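Local coordinates for protein possible metal-dependent hydrolase (Veillonella parvula, PDB 3RPC) that is of uncertain function but binds two zinc ions and is probably a hydrolase of the metallo-beta-lactamase superfamily, at residues A[167-172]-A[203-208]; A[186-191]-A[223-228]; A[235-240]-A[255-260]. All coordinates share one frame; numbering follows the deposited sequence.

Interaction 1: A[167-172]-A[203-208]; sequences GDTVWT and IIMGTK. With ZN (zinc ion), chain E; ZN (zinc ion), chain F.
One face of the D168 carboxylate is covered by the CG2 methyl of I204, which stands 3.6 Å from D168 CG. The two side chains lie side by side and point the same way. The edge of the carboxylate serves the metals. OD2 bridges both zinc ions, at 2.1 Å from the zinc of chain F and 2.4 Å from that of chain E.

The second flat group is the indole of W171. Its CE3 meets the CE methyl of M205, a selenomethionine, at 3.9 Å. M205 is extended beyond CG (chi2 168°, chi3 177°), which carries SE and CE across to the loop 167-172, where CE reaches the ring. On the way, M205 CG comes to 3.4 Å from T169 O. That carbonyl oxygen is buried here and has no polar partner in the model. V170 CG1 adds a contact with I204 O, 3.7 Å away. The two loops thus meet by packing alone.

I203 O accepts from the zinc ligand H132, so the second loop also steadies the first shell. The contact lies between the end of strand 163-165 and the start of helix 207-216. W171 packs on that helix, bonds through NE1 to E176 of helix 173-182, and touches V135 of the second subunit.

Interaction 2: A[186-191]-A[223-228]; sequences VIIMNT and IAVHMD. With ZN (zinc ion), chain F.
I223 is central to the pairing of strand 186-190 with strand 221-225. Its backbone N donates to I187 O at 2.8 Å, and its O accepts from M189 N at 2.9 Å. Its side chain reaches back to V186, with CD1 at 3.9 Å from V186 CG1. V225 N to M189 O and T191 N to V225 O continue the parallel pairing, and the two short strand axes diverge by only 22°.

T191 follows directly after strand 186-190. Its OG1 stands between the backbone N and the carbonyl carbon (chi1 64°), and there it faces carbon rather than polar atoms. A224 CB is 3.4 Å from T191 OG1, and the CE methyl of M227, a selenomethionine bent at chi3, is 3.3 Å from it. This hydroxyl oxygen is buried and has no polar partner in the model.

N190 packs beside the metal ligand H226. Its OD1 lies at the edge of the imidazole, in the ring plane, and also touches V225 CG2 at 3.3 Å. The amide and ring planes are 57° apart, and N190 CG comes to 3.5 Å from H226 CD2. H226 NE2 binds the zinc of chain F at 2.3 Å, together with D76, H77 and D168. N190 ND2 is also a weak donor to D168 OD1, so this asparagine touches two ligands of one metal.

The two strands and helix 207-216 form a beta-alpha-beta unit. H226 sits in the loop after strand 221-225, as in the metallo-beta-lactamase fold, where the metal ligands come from loops at the strand ends of the sheets.

Interaction 3: A[235-240]-A[255-260]; sequences TSRKDV and VPEDGE
R237 reaches from the first turn of helix 237-246 to the loop 255-260. It grips P256 O side-on with two nitrogens, NE at 2.9 Å and NH1 also at 2.9 Å. The oxygen lies close to the guanidinium plane. NH1 comes in on a lone pair of the carbonyl, whereas NE approaches from above the carbonyl plane. NH1 also makes a salt bridge to D258 OD1 at 2.7 Å. NH1 meets that oxygen from above the carboxylate plane, and the two charged planes are 71° apart.

The arginine stem packs on V255, whose CG1 lies 3.6 Å from R237 CG. V240, one turn along the helix, adds its CG1 at 3.7 Å from V255 CG2. E257 OE1 sits over one face of the guanidinium, 4.1 Å from R237 NE, as a nearby charge without a bond.

Farther out, water 3 links R237 NH2 to D258 OD2. NH2 also has a salt bridge to D228, while E257 OE2 pairs with R241. S236 and D239 form a capping box: S236 OG accepts from D239 N at 3.0 Å, and D239 OD2 accepts from S236 N. This fixes the start of the helix that carries R237. The carboxylates of D258 and D228 probably balance the buried positive charge of R237, while E257, paired with R241, adds only a nearby charge.

Overall arrangement
Along the chain, 167-172 follows strand 163-165, and helix 173-182 leads on to strand 186-190. The next loop returns 203-208 to 167-172, closing interaction 1 around that strand. Helix 207-216 and strand 221-225 then close interaction 2. The segments of the two contacts alternate, so their loops cross. They also touch directly, with a probable hydrogen bond from M205 N to N190 O, and share the zinc of chain F. Interaction 3 comes later, in series, and closes the shorter excursion through helix 237-246 and strand 253-254. It meets interaction 2 where D228 pairs with R237, tying this last helix to the strand ends near the metals.

Interaction 1: A[167-172]-A[203-208]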
ATOM      1  N   GLY A 167       7.447  -7.707   7.631  1.00 14.22           N
ATOM      2  CA  GLY A 167       7.314  -8.448   6.387  1.00 14.02           C
ATOM      3  C   GLY A 167       8.364  -8.129   5.336  1.00 12.99           C
ATOM      4  O   GLY A 167       9.298  -7.359   5.572  1.00 14.73           O
ATOM      5  N   ASP A 168       8.210  -8.742   4.166  1.00 13.21           N
ATOM      6  CA  ASP A 168       9.132  -8.534   3.051  1.00 13.62           C
ATOM      7  C   ASP A 168       8.829  -7.223   2.327  1.00 15.09           C
ATOM      8  O   ASP A 168       8.144  -7.205   1.303  1.00 15.85           O
ATOM      9  CB  ASP A 168       9.071  -9.719   2.077  1.00 14.57           C
ATOM     10  CG  ASP A 168      10.019 -10.858   2.456  1.00 17.03           C
ATOM     11  OD1 ASP A 168      10.506 -10.891   3.600  1.00 16.96           O
ATOM     12  OD2 ASP A 168      10.280 -11.723   1.593  1.00 16.34           O
ATOM     13  N   THR A 169       9.330  -6.129   2.891  1.00 13.63           N
ATOM     14  CA  THR A 169       9.157  -4.804   2.308  1.00 13.31           C
ATOM     15  C   THR A 169      10.425  -4.007   2.528  1.00 14.18           C
ATOM     16  O   THR A 169      11.166  -4.240   3.486  1.00 15.15           O
ATOM     17  CB  THR A 169       7.952  -4.074   2.934  1.00 16.56           C
ATOM     18  OG1 THR A 169       7.807  -2.767   2.351  1.00 15.13           O
ATOM     19  CG2 THR A 169       8.099  -3.959   4.451  1.00 15.35           C
ATOM     20  N   VAL A 170      10.679  -3.081   1.617  1.00 13.34           N
ATOM     21  CA  VAL A 170      11.670  -2.038   1.862  1.00 12.77           C
ATOM     22  C   VAL A 170      11.017  -0.928   2.692  1.00 12.98           C
ATOM     23  O   VAL A 170       9.821  -0.970   2.973  1.00 13.60           O
ATOM     24  CB  VAL A 170      12.237  -1.476   0.547  1.00 12.77           C
ATOM     25  CG1 VAL A 170      12.838  -2.588  -0.297  1.00 14.72           C
ATOM     26  CG2 VAL A 170      11.167  -0.703  -0.257  1.00 14.11           C
ATOM     27  N   TRP A 171      11.792   0.063   3.107  1.00 13.53           N
ATOM     28  CA  TRP A 171      11.228   1.131   3.928  1.00 13.42           C
ATOM     29  C   TRP A 171      10.386   2.076   3.075  1.00 16.27           C
ATOM     30  O   TRP A 171      10.920   2.812   2.258  1.00 21.32           O
ATOM     31  CB  TRP A 171      12.339   1.915   4.620  1.00 16.53           C
ATOM     32  CG  TRP A 171      11.829   2.759   5.730  1.00 14.80           C
ATOM     33  CD1 TRP A 171      11.100   3.909   5.617  1.00 14.62           C
ATOM     34  CD2 TRP A 171      12.014   2.532   7.127  1.00 15.04           C
ATOM     35  NE1 TRP A 171      10.800   4.400   6.870  1.00 15.88           N
ATOM     36  CE2 TRP A 171      11.363   3.578   7.813  1.00 14.95           C
ATOM     37  CE3 TRP A 171      12.676   1.551   7.867  1.00 16.92           C
ATOM     38  CZ2 TRP A 171      11.351   3.667   9.204  1.00 17.64           C
ATOM     39  CZ3 TRP A 171      12.666   1.638   9.250  1.00 17.07           C
ATOM     40  CH2 TRP A 171      12.002   2.686   9.905  1.00 17.94           C
ATOM     41  N   THR A 172       9.072   2.037   3.258  1.00 13.91           N
ATOM     42  CA  THR A 172       8.163   2.922   2.528  1.00 14.10           C
ATOM     43  C   THR A 172       7.269   3.663   3.515  1.00 16.00           C
ATOM     44  O   THR A 172       7.354   3.458   4.728  1.00 14.88           O
ATOM     45  CB  THR A 172       7.232   2.134   1.599  1.00 14.40           C
ATOM     46  OG1 THR A 172       6.304   1.378   2.391  1.00 15.78           O
ATOM     47  CG2 THR A 172       8.011   1.198   0.683  1.00 15.80           C
ATOM     48  N   ILE A 203      15.341  -6.099  -2.173  1.00 14.55           N
ATOM     49  CA  ILE A 203      13.900  -6.325  -2.114  1.00 14.50           C
ATOM     50  C   ILE A 203      13.349  -6.367  -0.693  1.00 16.23           C
ATOM     51  O   ILE A 203      12.135  -6.426  -0.509  1.00 15.88           O
ATOM     52  CB  ILE A 203      13.503  -7.618  -2.839  1.00 15.52           C
ATOM     53  CG1 ILE A 203      14.229  -8.820  -2.216  1.00 17.45           C
ATOM     54  CG2 ILE A 203      13.801  -7.491  -4.335  1.00 19.50           C
ATOM     55  CD1 ILE A 203      13.783 -10.180  -2.769  1.00 22.63           C
ATOM     56  N   ILE A 204      14.225  -6.386   0.311  1.00 14.97           N
ATOM     57  CA  ILE A 204      13.785  -6.303   1.699  1.00 14.30           C
ATOM     58  C   ILE A 204      14.672  -5.301   2.427  1.00 15.58           C
ATOM     59  O   ILE A 204      15.303  -4.457   1.791  1.00 17.59           O
ATOM     60  CB  ILE A 204      13.762  -7.681   2.427  1.00 14.80           C
ATOM     61  CG1 ILE A 204      15.132  -8.366   2.400  1.00 15.53           C
ATOM     62  CG2 ILE A 204      12.722  -8.606   1.779  1.00 15.70           C
ATOM     63  CD1 ILE A 204      15.205  -9.668   3.242  1.00 15.23           C
HETATM   64  N   MSE A 205      14.697  -5.369   3.748  1.00 13.71           N
HETATM   65  CA  MSE A 205      15.492  -4.435   4.547  1.00 13.18           C
HETATM   66  C   MSE A 205      16.898  -4.950   4.877  1.00 12.34           C
HETATM   67  O   MSE A 205      17.231  -6.110   4.617  1.00 14.25           O
HETATM   68  CB  MSE A 205      14.738  -4.092   5.832  1.00 12.93           C
HETATM   69  CG  MSE A 205      13.556  -3.167   5.585  1.00 15.70           C
HETATM   70 SE   MSE A 205      12.405  -3.038   7.132  0.62 15.60          SE
HETATM   71  CE  MSE A 205      11.165  -1.724   6.429  1.00 15.62           C
ATOM     72  N   GLY A 206      17.727  -4.056   5.415  1.00 14.13           N
ATOM     73  CA  GLY A 206      19.061  -4.389   5.881  1.00 14.44           C
ATOM     74  C   GLY A 206      19.457  -3.511   7.057  1.00 15.05           C
ATOM     75  O   GLY A 206      18.601  -2.987   7.776  1.00 14.20           O
ATOM     76  N   THR A 207      20.761  -3.332   7.254  1.00 14.44           N
ATOM     77  CA  THR A 207      21.245  -2.596   8.413  1.00 14.61           C
ATOM     78  C   THR A 207      20.791  -1.130   8.441  1.00 13.26           C
ATOM     79  O   THR A 207      20.501  -0.600   9.514  1.00 14.97           O
ATOM     80  CB  THR A 207      22.775  -2.667   8.541  1.00 16.17           C
ATOM     81  OG1 THR A 207      23.372  -2.318   7.286  1.00 16.09           O
ATOM     82  CG2 THR A 207      23.209  -4.077   8.947  1.00 17.81           C
ATOM     83  N   LYS A 208      20.706  -0.485   7.274  1.00 12.25           N
ATOM     84  CA  LYS A 208      20.248   0.906   7.255  1.00 14.07           C
ATOM     85  C   LYS A 208      18.886   1.039   7.931  1.00 15.07           C
ATOM     86  O   LYS A 208      18.631   1.980   8.694  1.00 16.89           O
ATOM     87  CB  LYS A 208      20.172   1.433   5.827  1.00 19.23           C
ATOM     88  CG  LYS A 208      19.934   2.922   5.730  1.00 29.26           C
ATOM     89  CD  LYS A 208      20.060   3.400   4.285  1.00 39.35           C
ATOM     90  CE  LYS A 208      21.326   2.867   3.617  1.00 43.56           C
ATOM     91  NZ  LYS A 208      22.577   3.492   4.133  1.00 44.83           N
TER
HETATM   92 ZN    ZN E 301       9.358 -12.526  -0.455  0.66 17.63          ZN
HETATM   93 ZN    ZN F 302      11.546 -13.421   1.897  0.71 16.48          ZN
HETATM   94  O   HOH W   1      10.759 -13.936  -0.206  1.00 22.04           O
HETATM   95  O   HOH W   2      13.319 -12.262   0.454  1.00 16.97           O

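Interaction 2: A[186-191]-A[223-228]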
ATOM      1  N   VAL A 186       7.140  -4.213  19.940  1.00 16.90           N
ATOM      2  CA  VAL A 186       8.057  -5.236  19.433  1.00 15.12           C
ATOM      3  C   VAL A 186       8.002  -5.181  17.917  1.00 15.51           C
ATOM      4  O   VAL A 186       6.909  -5.154  17.345  1.00 16.53           O
ATOM      5  CB  VAL A 186       7.646  -6.647  19.906  1.00 17.14           C
ATOM      6  CG1 VAL A 186       8.583  -7.721  19.323  1.00 16.88           C
ATOM      7  CG2 VAL A 186       7.636  -6.708  21.424  1.00 19.28           C
ATOM      8  N   ILE A 187       9.160  -5.140  17.267  1.00 14.76           N
ATOM      9  CA  ILE A 187       9.204  -4.985  15.818  1.00 14.38           C
ATOM     10  C   ILE A 187      10.092  -6.059  15.210  1.00 15.88           C
ATOM     11  O   ILE A 187      11.300  -6.076  15.448  1.00 18.29           O
ATOM     12  CB  ILE A 187       9.721  -3.578  15.441  1.00 15.25           C
ATOM     13  CG1 ILE A 187       8.837  -2.514  16.114  1.00 15.25           C
ATOM     14  CG2 ILE A 187       9.771  -3.398  13.919  1.00 16.01           C
ATOM     15  CD1 ILE A 187       9.361  -1.079  15.945  1.00 17.03           C
ATOM     16  N   ILE A 188       9.486  -6.967  14.450  1.00 13.38           N
ATOM     17  CA  ILE A 188      10.204  -8.086  13.853  1.00 15.28           C
ATOM     18  C   ILE A 188      10.473  -7.728  12.393  1.00 14.72           C
ATOM     19  O   ILE A 188       9.533  -7.551  11.613  1.00 15.50           O
ATOM     20  CB  ILE A 188       9.375  -9.387  13.949  1.00 14.99           C
ATOM     21  CG1 ILE A 188       9.055  -9.704  15.411  1.00 15.71           C
ATOM     22  CG2 ILE A 188      10.121 -10.545  13.315  1.00 16.24           C
ATOM     23  CD1 ILE A 188       7.982 -10.773  15.577  1.00 18.27           C
HETATM   24  N   MSE A 189      11.755  -7.607  12.041  1.00 15.17           N
HETATM   25  CA  MSE A 189      12.185  -7.081  10.745  1.00 13.67           C
HETATM   26  C   MSE A 189      12.967  -8.104   9.941  1.00 14.54           C
HETATM   27  O   MSE A 189      13.796  -8.831  10.498  1.00 15.90           O
HETATM   28  CB  MSE A 189      13.117  -5.884  10.957  1.00 17.29           C
HETATM   29  CG  MSE A 189      12.603  -4.806  11.886  1.00 19.01           C
HETATM   30 SE   MSE A 189      13.995  -3.454  12.134  0.66 18.42          SE
HETATM   31  CE  MSE A 189      14.208  -2.851  10.285  1.00 18.63           C
ATOM     32  N   ASN A 190      12.709  -8.155   8.640  1.00 13.00           N
ATOM     33  CA  ASN A 190      13.445  -9.019   7.724  1.00 12.33           C
ATOM     34  C   ASN A 190      14.636  -8.248   7.166  1.00 15.22           C
ATOM     35  O   ASN A 190      14.478  -7.406   6.278  1.00 15.60           O
ATOM     36  CB  ASN A 190      12.518  -9.490   6.606  1.00 13.26           C
ATOM     37  CG  ASN A 190      11.456 -10.455   7.116  1.00 16.34           C
ATOM     38  OD1 ASN A 190      11.617 -11.044   8.192  1.00 16.80           O
ATOM     39  ND2 ASN A 190      10.378 -10.632   6.354  1.00 16.13           N
ATOM     40  N   THR A 191      15.822  -8.531   7.699  1.00 13.53           N
ATOM     41  CA  THR A 191      16.974  -7.656   7.473  1.00 11.90           C
ATOM     42  C   THR A 191      18.118  -8.317   6.715  1.00 14.55           C
ATOM     43  O   THR A 191      19.253  -7.828   6.751  1.00 14.05           O
ATOM     44  CB  THR A 191      17.517  -7.093   8.806  1.00 14.41           C
ATOM     45  OG1 THR A 191      18.007  -8.166   9.631  1.00 14.63           O
ATOM     46  CG2 THR A 191      16.431  -6.352   9.554  1.00 15.98           C
ATOM     47  N   ILE A 223      13.627  -7.066  16.631  1.00 15.37           N
ATOM     48  CA  ILE A 223      14.094  -8.433  16.432  1.00 15.25           C
ATOM     49  C   ILE A 223      14.396  -8.597  14.954  1.00 14.83           C
ATOM     50  O   ILE A 223      13.489  -8.492  14.126  1.00 15.92           O
ATOM     51  CB  ILE A 223      13.018  -9.465  16.870  1.00 14.45           C
ATOM     52  CG1 ILE A 223      12.686  -9.273  18.354  1.00 17.95           C
ATOM     53  CG2 ILE A 223      13.507 -10.890  16.616  1.00 16.96           C
ATOM     54  CD1 ILE A 223      11.535 -10.154  18.878  1.00 17.46           C
ATOM     55  N   ALA A 224      15.667  -8.828  14.619  1.00 13.81           N
ATOM     56  CA  ALA A 224      16.095  -8.951  13.229  1.00 13.83           C
ATOM     57  C   ALA A 224      16.194 -10.408  12.792  1.00 16.03           C
ATOM     58  O   ALA A 224      16.881 -11.216  13.433  1.00 16.55           O
ATOM     59  CB  ALA A 224      17.437  -8.238  13.020  1.00 14.49           C
ATOM     60  N   VAL A 225      15.511 -10.731  11.699  1.00 14.59           N
ATOM     61  CA  VAL A 225      15.452 -12.100  11.188  1.00 14.59           C
ATOM     62  C   VAL A 225      15.615 -12.135   9.662  1.00 14.88           C
ATOM     63  O   VAL A 225      16.080 -11.157   9.070  1.00 14.74           O
ATOM     64  CB  VAL A 225      14.142 -12.809  11.623  1.00 11.71           C
ATOM     65  CG1 VAL A 225      14.062 -12.875  13.150  1.00 16.30           C
ATOM     66  CG2 VAL A 225      12.917 -12.100  11.049  1.00 15.34           C
ATOM     67  N   HIS A 226      15.242 -13.250   9.033  1.00 15.53           N
ATOM     68  CA  HIS A 226      15.346 -13.427   7.576  1.00 13.36           C
ATOM     69  C   HIS A 226      16.808 -13.483   7.118  1.00 13.17           C
ATOM     70  O   HIS A 226      17.173 -12.952   6.071  1.00 15.41           O
ATOM     71  CB  HIS A 226      14.555 -12.329   6.827  1.00 14.07           C
ATOM     72  CG  HIS A 226      14.108 -12.726   5.449  1.00 14.03           C
ATOM     73  ND1 HIS A 226      14.991 -13.082   4.454  1.00 15.54           N
ATOM     74  CD2 HIS A 226      12.871 -12.800   4.895  1.00 14.99           C
ATOM     75  CE1 HIS A 226      14.321 -13.372   3.351  1.00 18.37           C
ATOM     76  NE2 HIS A 226      13.032 -13.207   3.593  1.00 16.39           N
HETATM   77  N   MSE A 227      17.641 -14.172   7.897  1.00 13.44           N
HETATM   78  CA  MSE A 227      19.064 -14.249   7.588  1.00 14.70           C
HETATM   79  C   MSE A 227      19.625 -15.668   7.612  1.00 15.18           C
HETATM   80  O   MSE A 227      19.020 -16.585   8.177  1.00 16.88           O
HETATM   81  CB  MSE A 227      19.854 -13.374   8.561  1.00 15.37           C
HETATM   82  CG  MSE A 227      19.592 -11.890   8.329  1.00 14.20           C
HETATM   83 SE   MSE A 227      20.421 -10.692   9.621  0.72 15.99          SE
HETATM   84  CE  MSE A 227      19.170 -10.947  11.086  1.00 19.18           C
ATOM     85  N   ASP A 228      20.788 -15.807   6.978  1.00 14.16           N
ATOM     86  CA  ASP A 228      21.604 -17.017   7.052  1.00 14.55           C
ATOM     87  C   ASP A 228      20.840 -18.272   6.616  1.00 16.53           C
ATOM     88  O   ASP A 228      21.111 -19.368   7.122  1.00 18.62           O
ATOM     89  CB  ASP A 228      22.147 -17.216   8.475  1.00 16.46           C
ATOM     90  CG  ASP A 228      23.001 -16.047   8.974  1.00 19.04           C
ATOM     91  OD1 ASP A 228      23.304 -15.129   8.203  1.00 20.55           O
ATOM     92  OD2 ASP A 228      23.366 -16.063  10.171  1.00 25.30           O
TER
HETATM   93 ZN    ZN F 302      11.546 -13.421   1.897  0.71 16.48          ZN
HETATM   94  O   HOH W   1      10.759 -13.936  -0.206  1.00 22.04           O
HETATM   95  O   HOH W   2      13.319 -12.262   0.454  1.00 16.97           O

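Interaction 3: A[235-240]-A[255-260]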
ATOM      1  N   THR A 235      23.138  -9.742   3.605  1.00 13.45           N
ATOM      2  CA  THR A 235      23.453  -9.277   4.949  1.00 13.04           C
ATOM      3  C   THR A 235      23.189 -10.417   5.928  1.00 13.69           C
ATOM      4  O   THR A 235      22.065 -10.929   6.013  1.00 15.06           O
ATOM      5  CB  THR A 235      22.615  -8.059   5.326  1.00 15.37           C
ATOM      6  OG1 THR A 235      22.993  -6.955   4.484  1.00 15.24           O
ATOM      7  CG2 THR A 235      22.822  -7.684   6.794  1.00 16.08           C
ATOM      8  N   SER A 236      24.229 -10.809   6.662  1.00 14.29           N
ATOM      9  CA  SER A 236      24.192 -11.966   7.554  1.00 14.50           C
ATOM     10  C   SER A 236      23.983 -11.545   9.007  1.00 14.90           C
ATOM     11  O   SER A 236      24.036 -10.362   9.331  1.00 15.32           O
ATOM     12  CB  SER A 236      25.527 -12.701   7.459  1.00 14.27           C
ATOM     13  OG  SER A 236      26.574 -11.867   7.938  1.00 17.62           O
ATOM     14  N   ARG A 237      23.754 -12.503   9.901  1.00 14.72           N
ATOM     15  CA  ARG A 237      23.713 -12.168  11.321  1.00 14.21           C
ATOM     16  C   ARG A 237      25.022 -11.502  11.759  1.00 16.41           C
ATOM     17  O   ARG A 237      25.008 -10.535  12.531  1.00 14.94           O
ATOM     18  CB  ARG A 237      23.486 -13.416  12.168  1.00 16.42           C
ATOM     19  CG  ARG A 237      22.076 -13.969  12.159  1.00 16.55           C
ATOM     20  CD  ARG A 237      22.036 -15.075  13.199  1.00 17.57           C
ATOM     21  NE  ARG A 237      20.704 -15.614  13.425  1.00 19.64           N
ATOM     22  CZ  ARG A 237      20.177 -16.628  12.755  1.00 14.47           C
ATOM     23  NH1 ARG A 237      18.953 -17.021  13.065  1.00 16.47           N
ATOM     24  NH2 ARG A 237      20.860 -17.230  11.784  1.00 17.06           N
ATOM     25  N   LYS A 238      26.148 -12.031  11.286  1.00 15.08           N
ATOM     26  CA  LYS A 238      27.456 -11.472  11.635  1.00 17.09           C
ATOM     27  C   LYS A 238      27.500  -9.999  11.229  1.00 15.30           C
ATOM     28  O   LYS A 238      27.966  -9.144  11.994  1.00 16.42           O
ATOM     29  CB  LYS A 238      28.578 -12.245  10.935  1.00 21.66           C
ATOM     30  CG  LYS A 238      28.899 -13.597  11.541  1.00 35.17           C
ATOM     31  CD  LYS A 238      29.918 -14.331  10.677  1.00 41.16           C
ATOM     32  CE  LYS A 238      30.204 -15.731  11.196  1.00 51.24           C
ATOM     33  NZ  LYS A 238      31.046 -16.505  10.237  1.00 56.13           N
ATOM     34  N   ASP A 239      26.994  -9.702  10.032  1.00 14.53           N
ATOM     35  CA  ASP A 239      26.968  -8.326   9.526  1.00 13.94           C
ATOM     36  C   ASP A 239      26.122  -7.430  10.430  1.00 14.30           C
ATOM     37  O   ASP A 239      26.518  -6.317  10.781  1.00 15.32           O
ATOM     38  CB  ASP A 239      26.409  -8.272   8.104  1.00 15.81           C
ATOM     39  CG  ASP A 239      27.250  -9.047   7.102  1.00 19.48           C
ATOM     40  OD1 ASP A 239      28.415  -9.371   7.410  1.00 19.53           O
ATOM     41  OD2 ASP A 239      26.739  -9.316   5.990  1.00 18.22           O
ATOM     42  N   VAL A 240      24.949  -7.915  10.818  1.00 13.41           N
ATOM     43  CA  VAL A 240      24.073  -7.102  11.645  1.00 13.26           C
ATOM     44  C   VAL A 240      24.688  -6.901  13.024  1.00 15.46           C
ATOM     45  O   VAL A 240      24.621  -5.805  13.586  1.00 14.33           O
ATOM     46  CB  VAL A 240      22.665  -7.717  11.752  1.00 13.42           C
ATOM     47  CG1 VAL A 240      21.862  -7.019  12.848  1.00 15.07           C
ATOM     48  CG2 VAL A 240      21.950  -7.614  10.416  1.00 15.85           C
ATOM     49  N   VAL A 255      19.225 -10.284  17.709  1.00 16.13           N
ATOM     50  CA  VAL A 255      19.489 -11.098  16.528  1.00 14.99           C
ATOM     51  C   VAL A 255      19.421 -12.557  16.966  1.00 18.56           C
ATOM     52  O   VAL A 255      20.445 -13.173  17.268  1.00 18.55           O
ATOM     53  CB  VAL A 255      20.874 -10.791  15.926  1.00 15.88           C
ATOM     54  CG1 VAL A 255      21.069 -11.544  14.621  1.00 16.82           C
ATOM     55  CG2 VAL A 255      21.042  -9.285  15.713  1.00 18.03           C
ATOM     56  N   PRO A 256      18.204 -13.111  17.036  1.00 16.70           N
ATOM     57  CA  PRO A 256      18.095 -14.456  17.617  1.00 16.92           C
ATOM     58  C   PRO A 256      18.681 -15.540  16.728  1.00 17.67           C
ATOM     59  O   PRO A 256      18.617 -15.454  15.503  1.00 16.63           O
ATOM     60  CB  PRO A 256      16.583 -14.658  17.749  1.00 15.48           C
ATOM     61  CG  PRO A 256      16.007 -13.773  16.653  1.00 15.45           C
ATOM     62  CD  PRO A 256      16.891 -12.547  16.688  1.00 16.82           C
ATOM     63  N   GLU A 257      19.249 -16.565  17.358  1.00 16.81           N
ATOM     64  CA  GLU A 257      19.649 -17.754  16.635  1.00 17.95           C
ATOM     65  C   GLU A 257      18.409 -18.552  16.244  1.00 16.17           C
ATOM     66  O   GLU A 257      17.334 -18.388  16.823  1.00 16.88           O
ATOM     67  CB  GLU A 257      20.543 -18.629  17.511  1.00 17.34           C
ATOM     68  CG  GLU A 257      21.829 -17.954  17.958  1.00 20.73           C
ATOM     69  CD  GLU A 257      22.772 -17.645  16.816  1.00 24.91           C
ATOM     70  OE1 GLU A 257      22.698 -18.300  15.762  1.00 28.17           O
ATOM     71  OE2 GLU A 257      23.603 -16.726  16.969  1.00 28.60           O
ATOM     72  N   ASP A 258      18.572 -19.432  15.267  1.00 17.41           N
ATOM     73  CA  ASP A 258      17.507 -20.362  14.929  1.00 17.87           C
ATOM     74  C   ASP A 258      17.198 -21.188  16.166  1.00 18.47           C
ATOM     75  O   ASP A 258      18.105 -21.800  16.738  1.00 18.71           O
ATOM     76  CB  ASP A 258      17.953 -21.280  13.794  1.00 16.04           C
ATOM     77  CG  ASP A 258      18.041 -20.567  12.446  1.00 16.92           C
ATOM     78  OD1 ASP A 258      17.727 -19.355  12.363  1.00 18.44           O
ATOM     79  OD2 ASP A 258      18.410 -21.235  11.454  1.00 19.14           O
ATOM     80  N   GLY A 259      15.929 -21.214  16.572  1.00 16.64           N
ATOM     81  CA  GLY A 259      15.498 -21.981  17.735  1.00 18.46           C
ATOM     82  C   GLY A 259      15.459 -21.172  19.023  1.00 20.75           C
ATOM     83  O   GLY A 259      14.943 -21.644  20.036  1.00 21.83           O
ATOM     84  N   GLU A 260      15.995 -19.953  18.992  1.00 17.43           N
ATOM     85  CA  GLU A 260      16.045 -19.116  20.189  1.00 18.50           C
ATOM     86  C   GLU A 260      14.716 -18.441  20.517  1.00 18.12           C
ATOM     87  O   GLU A 260      14.032 -17.928  19.632  1.00 18.52           O
ATOM     88  CB  GLU A 260      17.136 -18.043  20.048  1.00 20.07           C
ATOM     89  CG  GLU A 260      17.208 -17.074  21.220  1.00 21.12           C
ATOM     90  CD  GLU A 260      18.351 -16.077  21.089  1.00 22.08           C
ATOM     91  OE1 GLU A 260      19.240 -16.269  20.230  1.00 20.03           O
ATOM     92  OE2 GLU A 260      18.357 -15.087  21.851  1.00 26.18           O
TER
HETATM   93  O   HOH W   3      19.964 -19.593   9.926  1.00 19.44           O